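Long-range contacts in dihydroxyacetone kinase (PDB 1UN8), which phosphorylates dihydroxyacetone to dihydroxyacetone phosphate, taking the phosphate from ATP with the help of a divalent metal ion, magnesium or calcium: residues D286-P291 with V331-I336; L254-N259 with F303-I308. One frame throughout, in Å; residues are numbered along the deposited sequence.

Overall arrangement
Both contacts reach one mixed sheet of the DhaK part, in which 285-292 of interaction 1 lies beside 254-260 of interaction 2. Interaction 2 pairs 254-260 with 301-309 inside the sheet; interaction 1 lies one strand further out, where the outermost strand 285-292 takes up the loop 331-336. Their centres are 11 Å apart. Strand 285-292 joins them directly: Ile289 N is 2.8 Å from Val256 O and probably hydrogen-bonded to it, and Leu288 CD2 packs on Ile258 CD1. Interaction 2 comes nearer the substrate site, with the Asn259 side chain about 8 Å from that of His61; interaction 1 lies away from the annotated sites, with more of its residues near the second subunit.

Interaction 1. Residues D286-P291 with V331-I336; sequences DWLIGP and VPPREI
Asp286 opens the contact with its backbone: its carbonyl O receives a CA-H...O approach from Pro332 CA at 3.6 Å. Its carboxylate turns elsewhere, OD2 forming a salt bridge with Arg253.

At Trp287 the indole takes over. CG stands anti to the carbonyl carbon, beside the backbone N (chi1 -54°), and although the side chain sets out away from the loop, the six-membered ring returns to it. CZ3 meets Pro332 CG at 3.4 Å and CE3 lies against CG and CD of the same proline, an oblique approach in which the two side chains run side by side and point the same way. The ring's orientation has a second hold, since NE1 is hydrogen-bonded to Glu315.

Leu288 carries the polar grip. Its N donates to Val331 O over 2.7 Å, the donor tilted 35° from the carbonyl plane, and its O accepts from Val331 N at 2.9 Å, this time in the carbonyl plane. The two bonds make a single antiparallel bridge of the hydrogen-bonded kind. The leucine side chain crosses Pro333 at about a right angle, CD1 resting 4.0 Å from Pro333 CB.

Pro333, which the register would set opposite Asp286, has no N-H to donate, and the pairing stays a single bridge. In the second subunit, Ile22 packs on Leu288 and Ser24 O is hydrogen-bonded to Arg334 NE. The chemistry is thus one pair of backbone bonds flanked by proline rings, one against an indole and the other against a leucine. It joins the chain leaving the DhaK sheet to that sheet's outermost strand within this chain, beside the second subunit.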
loop_
_atom_site.group_PDB
_atom_site.type_symbol
_atom_site.label_atom_id
_atom_site.label_comp_id
_atom_site.label_asym_id
_atom_site.label_seq_id
_atom_site.Cartn_x
_atom_site.Cartn_y
_atom_site.Cartn_z
ATOM N N ASP A 286 -22.776 -8.176 -3.717
ATOM C CA ASP A 286 -22.888 -8.209 -5.175
ATOM C C ASP A 286 -21.702 -7.492 -5.779
ATOM O O ASP A 286 -21.444 -7.598 -6.978
ATOM C CB ASP A 286 -24.186 -7.546 -5.672
ATOM C CG ASP A 286 -25.426 -8.360 -5.334
ATOM O OD1 ASP A 286 -25.331 -9.609 -5.335
ATOM O OD2 ASP A 286 -26.495 -7.756 -5.083
ATOM N N TRP A 287 -20.987 -6.745 -4.944
ATOM C CA TRP A 287 -19.818 -6.026 -5.414
ATOM C C TRP A 287 -18.738 -5.835 -4.349
ATOM O O TRP A 287 -19.034 -5.669 -3.171
ATOM C CB TRP A 287 -20.201 -4.646 -5.965
ATOM C CG TRP A 287 -21.260 -4.656 -7.028
ATOM C CD1 TRP A 287 -22.604 -4.462 -6.852
ATOM C CD2 TRP A 287 -21.068 -4.884 -8.429
ATOM N NE1 TRP A 287 -23.256 -4.555 -8.053
ATOM C CE2 TRP A 287 -22.340 -4.815 -9.039
ATOM C CE3 TRP A 287 -19.947 -5.141 -9.227
ATOM C CZ2 TRP A 287 -22.521 -4.996 -10.413
ATOM C CZ3 TRP A 287 -20.126 -5.322 -10.590
ATOM C CH2 TRP A 287 -21.405 -5.249 -11.171
ATOM N N LEU A 288 -17.483 -5.884 -4.788
ATOM C CA LEU A 288 -16.336 -5.636 -3.922
ATOM C C LEU A 288 -15.628 -4.406 -4.467
ATOM O O LEU A 288 -15.486 -4.246 -5.680
ATOM C CB LEU A 288 -15.349 -6.796 -3.930
ATOM C CG LEU A 288 -15.681 -8.048 -3.126
ATOM C CD1 LEU A 288 -14.493 -8.981 -3.193
ATOM C CD2 LEU A 288 -15.986 -7.692 -1.684
ATOM N N ILE A 289 -15.228 -3.515 -3.573
ATOM C CA ILE A 289 -14.489 -2.329 -3.965
ATOM C C ILE A 289 -13.175 -2.505 -3.197
ATOM O O ILE A 289 -13.130 -2.368 -1.965
ATOM C CB ILE A 289 -15.185 -1.011 -3.532
ATOM C CG1 ILE A 289 -16.590 -0.896 -4.133
ATOM C CG2 ILE A 289 -14.382 0.166 -4.023
ATOM C CD1 ILE A 289 -17.600 -1.826 -3.505
ATOM N N GLY A 290 -12.114 -2.841 -3.925
ATOM C CA GLY A 290 -10.821 -3.069 -3.307
ATOM C C GLY A 290 -10.608 -4.571 -3.270
ATOM O O GLY A 290 -11.344 -5.281 -3.942
ATOM N N PRO A 291 -9.658 -5.099 -2.475
ATOM C CA PRO A 291 -8.756 -4.381 -1.572
ATOM C C PRO A 291 -7.884 -3.350 -2.259
ATOM O O PRO A 291 -7.322 -3.616 -3.309
ATOM C CB PRO A 291 -7.943 -5.509 -0.929
ATOM C CG PRO A 291 -7.919 -6.557 -1.976
ATOM C CD PRO A 291 -9.340 -6.539 -2.479
ATOM N N VAL A 331 -16.143 -4.891 -8.400
ATOM C CA VAL A 331 -16.108 -6.201 -9.030
ATOM C C VAL A 331 -16.889 -7.224 -8.218
ATOM O O VAL A 331 -16.813 -7.262 -7.001
ATOM C CB VAL A 331 -14.648 -6.703 -9.180
ATOM C CG1 VAL A 331 -14.630 -8.103 -9.792
ATOM C CG2 VAL A 331 -13.838 -5.723 -10.031
ATOM N N PRO A 332 -17.667 -8.065 -8.889
ATOM C CA PRO A 332 -18.435 -9.073 -8.157
ATOM C C PRO A 332 -17.447 -10.083 -7.586
ATOM O O PRO A 332 -16.518 -10.489 -8.280
ATOM C CB PRO A 332 -19.298 -9.710 -9.245
ATOM C CG PRO A 332 -19.392 -8.651 -10.289
ATOM C CD PRO A 332 -18.014 -8.073 -10.319
ATOM N N PRO A 333 -17.618 -10.495 -6.322
ATOM C CA PRO A 333 -16.658 -11.470 -5.804
ATOM C C PRO A 333 -16.693 -12.701 -6.695
ATOM O O PRO A 333 -17.724 -13.354 -6.801
ATOM C CB PRO A 333 -17.183 -11.754 -4.401
ATOM C CG PRO A 333 -18.653 -11.548 -4.543
ATOM C CD PRO A 333 -18.716 -10.284 -5.365
ATOM N N ARG A 334 -15.575 -13.007 -7.344
ATOM C CA ARG A 334 -15.515 -14.155 -8.239
ATOM C C ARG A 334 -15.437 -15.433 -7.443
ATOM O O ARG A 334 -14.966 -15.425 -6.308
ATOM C CB ARG A 334 -14.283 -14.076 -9.131
ATOM C CG ARG A 334 -13.975 -12.702 -9.670
ATOM C CD ARG A 334 -15.078 -12.176 -10.523
ATOM N NE ARG A 334 -14.615 -11.057 -11.325
ATOM C CZ ARG A 334 -15.361 -10.418 -12.218
ATOM N NH1 ARG A 334 -16.624 -10.790 -12.422
ATOM N NH2 ARG A 334 -14.840 -9.411 -12.909
ATOM N N GLU A 335 -15.910 -16.535 -8.020
ATOM C CA GLU A 335 -15.816 -17.808 -7.320
ATOM C C GLU A 335 -14.452 -18.377 -7.710
ATOM O O GLU A 335 -13.886 -18.031 -8.752
ATOM C CB GLU A 335 -16.947 -18.768 -7.716
ATOM C CG GLU A 335 -16.739 -19.502 -9.019
ATOM C CD GLU A 335 -17.826 -20.534 -9.287
ATOM O OE1 GLU A 335 -19.007 -20.135 -9.407
ATOM O OE2 GLU A 335 -17.499 -21.741 -9.377
ATOM N N ILE A 336 -13.916 -19.239 -6.867
ATOM C CA ILE A 336 -12.611 -19.806 -7.122
ATOM C C ILE A 336 -12.689 -21.096 -7.928
ATOM O O ILE A 336 -12.879 -22.179 -7.379
ATOM C CB ILE A 336 -11.879 -20.071 -5.794
ATOM C CG1 ILE A 336 -12.211 -18.940 -4.795
ATOM C CG2 ILE A 336 -10.357 -20.169 -6.057
ATOM C CD1 ILE A 336 -11.071 -18.468 -3.957
#

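Interaction 2. Residues L254-N259 with F303-I308; sequences LAVMIN and FSLTAI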
loop_
_atom_site.group_PDB
_atom_site.type_symbol
_atom_site.label_atom_id
_atom_site.label_comp_id
_atom_site.label_asym_id
_atom_site.label_seq_id
_atom_site.Cartn_x
_atom_site.Cartn_y
_atom_site.Cartn_z
ATOM N N LEU A 254 -25.686 -5.806 -0.958
ATOM C CA LEU A 254 -24.611 -4.956 -0.464
ATOM C C LEU A 254 -23.372 -4.869 -1.340
ATOM O O LEU A 254 -22.984 -5.802 -2.031
ATOM C CB LEU A 254 -24.119 -5.455 0.912
ATOM C CG LEU A 254 -25.129 -5.637 2.049
ATOM C CD1 LEU A 254 -24.582 -6.570 3.108
ATOM C CD2 LEU A 254 -25.483 -4.296 2.666
ATOM N N ALA A 255 -22.766 -3.710 -1.277
ATOM C CA ALA A 255 -21.501 -3.460 -1.945
ATOM C C ALA A 255 -20.529 -3.316 -0.761
ATOM O O ALA A 255 -20.837 -2.584 0.179
ATOM C CB ALA A 255 -21.522 -2.189 -2.788
ATOM N N VAL A 256 -19.378 -3.973 -0.777
ATOM C CA VAL A 256 -18.436 -3.863 0.330
ATOM C C VAL A 256 -17.075 -3.373 -0.134
ATOM O O VAL A 256 -16.500 -3.899 -1.097
ATOM C CB VAL A 256 -18.264 -5.227 1.056
ATOM C CG1 VAL A 256 -17.114 -5.175 2.047
ATOM C CG2 VAL A 256 -19.563 -5.601 1.759
ATOM N N MET A 257 -16.568 -2.360 0.559
ATOM C CA MET A 257 -15.271 -1.806 0.228
ATOM C C MET A 257 -14.202 -2.225 1.243
ATOM O O MET A 257 -14.319 -1.947 2.441
ATOM C CB MET A 257 -15.356 -0.283 0.158
ATOM C CG MET A 257 -14.007 0.405 0.113
ATOM S SD MET A 257 -14.137 2.180 -0.201
ATOM C CE MET A 257 -15.216 2.689 1.140
ATOM N N ILE A 258 -13.174 -2.915 0.756
ATOM C CA ILE A 258 -12.053 -3.359 1.589
ATOM C C ILE A 258 -10.928 -2.340 1.385
ATOM O O ILE A 258 -10.256 -2.331 0.353
ATOM C CB ILE A 258 -11.555 -4.756 1.164
ATOM C CG1 ILE A 258 -12.729 -5.733 1.139
ATOM C CG2 ILE A 258 -10.493 -5.255 2.124
ATOM C CD1 ILE A 258 -12.874 -6.497 -0.157
ATOM N N ASN A 259 -10.746 -1.494 2.386
ATOM C CA ASN A 259 -9.773 -0.417 2.377
ATOM C C ASN A 259 -8.521 -0.688 3.217
ATOM O O ASN A 259 -8.597 -1.104 4.373
ATOM C CB ASN A 259 -10.454 0.860 2.872
ATOM C CG ASN A 259 -9.499 2.049 2.962
ATOM O OD1 ASN A 259 -8.931 2.484 1.957
ATOM N ND2 ASN A 259 -9.331 2.586 4.172
ATOM N N PHE A 303 -6.969 -2.089 8.397
ATOM C CA PHE A 303 -7.828 -2.044 7.218
ATOM C C PHE A 303 -9.234 -1.726 7.673
ATOM O O PHE A 303 -9.533 -1.825 8.859
ATOM C CB PHE A 303 -7.799 -3.389 6.474
ATOM C CG PHE A 303 -8.421 -4.529 7.239
ATOM C CD1 PHE A 303 -9.800 -4.769 7.169
ATOM C CD2 PHE A 303 -7.635 -5.357 8.047
ATOM C CE1 PHE A 303 -10.389 -5.813 7.894
ATOM C CE2 PHE A 303 -8.212 -6.406 8.779
ATOM C CZ PHE A 303 -9.589 -6.634 8.703
ATOM N N SER A 304 -10.097 -1.313 6.750
ATOM C CA SER A 304 -11.478 -1.035 7.118
ATOM C C SER A 304 -12.417 -1.735 6.165
ATOM O O SER A 304 -12.058 -2.024 5.027
ATOM C CB SER A 304 -11.728 0.474 7.159
ATOM O OG SER A 304 -11.548 1.056 5.879
ATOM N N LEU A 305 -13.608 -2.043 6.658
ATOM C CA LEU A 305 -14.629 -2.682 5.858
ATOM C C LEU A 305 -15.840 -1.766 5.845
ATOM O O LEU A 305 -16.375 -1.421 6.903
ATOM C CB LEU A 305 -15.015 -4.024 6.459
ATOM C CG LEU A 305 -13.956 -5.108 6.363
ATOM C CD1 LEU A 305 -14.400 -6.333 7.150
ATOM C CD2 LEU A 305 -13.718 -5.447 4.902
ATOM N N THR A 306 -16.250 -1.351 4.647
ATOM C CA THR A 306 -17.420 -0.488 4.498
ATOM C C THR A 306 -18.525 -1.180 3.705
ATOM O O THR A 306 -18.296 -1.662 2.594
ATOM C CB THR A 306 -17.096 0.813 3.769
ATOM O OG1 THR A 306 -16.149 1.568 4.521
ATOM C CG2 THR A 306 -18.355 1.634 3.607
ATOM N N ALA A 307 -19.715 -1.231 4.289
ATOM C CA ALA A 307 -20.865 -1.835 3.636
ATOM C C ALA A 307 -21.863 -0.728 3.316
ATOM O O ALA A 307 -22.174 0.104 4.170
ATOM C CB ALA A 307 -21.508 -2.874 4.549
ATOM N N ILE A 308 -22.321 -0.701 2.072
ATOM C CA ILE A 308 -23.322 0.265 1.626
ATOM C C ILE A 308 -24.519 -0.521 1.085
ATOM O O ILE A 308 -24.350 -1.442 0.280
ATOM C CB ILE A 308 -22.787 1.188 0.517
ATOM C CG1 ILE A 308 -23.921 2.074 0.021
ATOM C CG2 ILE A 308 -22.200 0.371 -0.635
ATOM C CD1 ILE A 308 -23.603 3.551 0.076
HETATM O O HOH W 1 -13.582 0.508 4.070
#
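Asn259 and Ser304 face each other as a hydrogen-bonded antiparallel pair, and their side chains meet as well: Asn259 ND2 donates to Ser304 OG at 3.2 Å, with the hydroxyl close to the amide plane. ND2 also donates to Val295 O, and OD1 accepts from Leu294 N. Met257 with Thr306 and Ala255 with Ile308 repeat the backbone pairing, six bonds in all.

The apolar end is tight. With Ile308 CG1 anti to the backbone N (chi1 175°), CG2 sits between N and the carbonyl carbon, 3.4 Å from Ala255 CB. On the other face packing is looser: Leu305 CD2 lies 3.9 Å from Ile258 CG1, side by side, while Val256 CG1 stays 4.4 Å from Leu305 CD2, and Val256 CG2 as far from Ala307 CB.

Water is found on the Met257 face. One molecule donates to Met257 O at 3.0 Å and is hydrogen-bonded to Ser304 OG and Thr306 OG1, bridging both strands beside the methionine; Thr306 OG1 is also bonded to Ser188 OG.

Helix 155-167 packs over this face and helix 266-277 over the other, the layering of an alpha/beta sandwich, with the Asn259 side chain about 8 Å from that of His61, a substrate-binding residue.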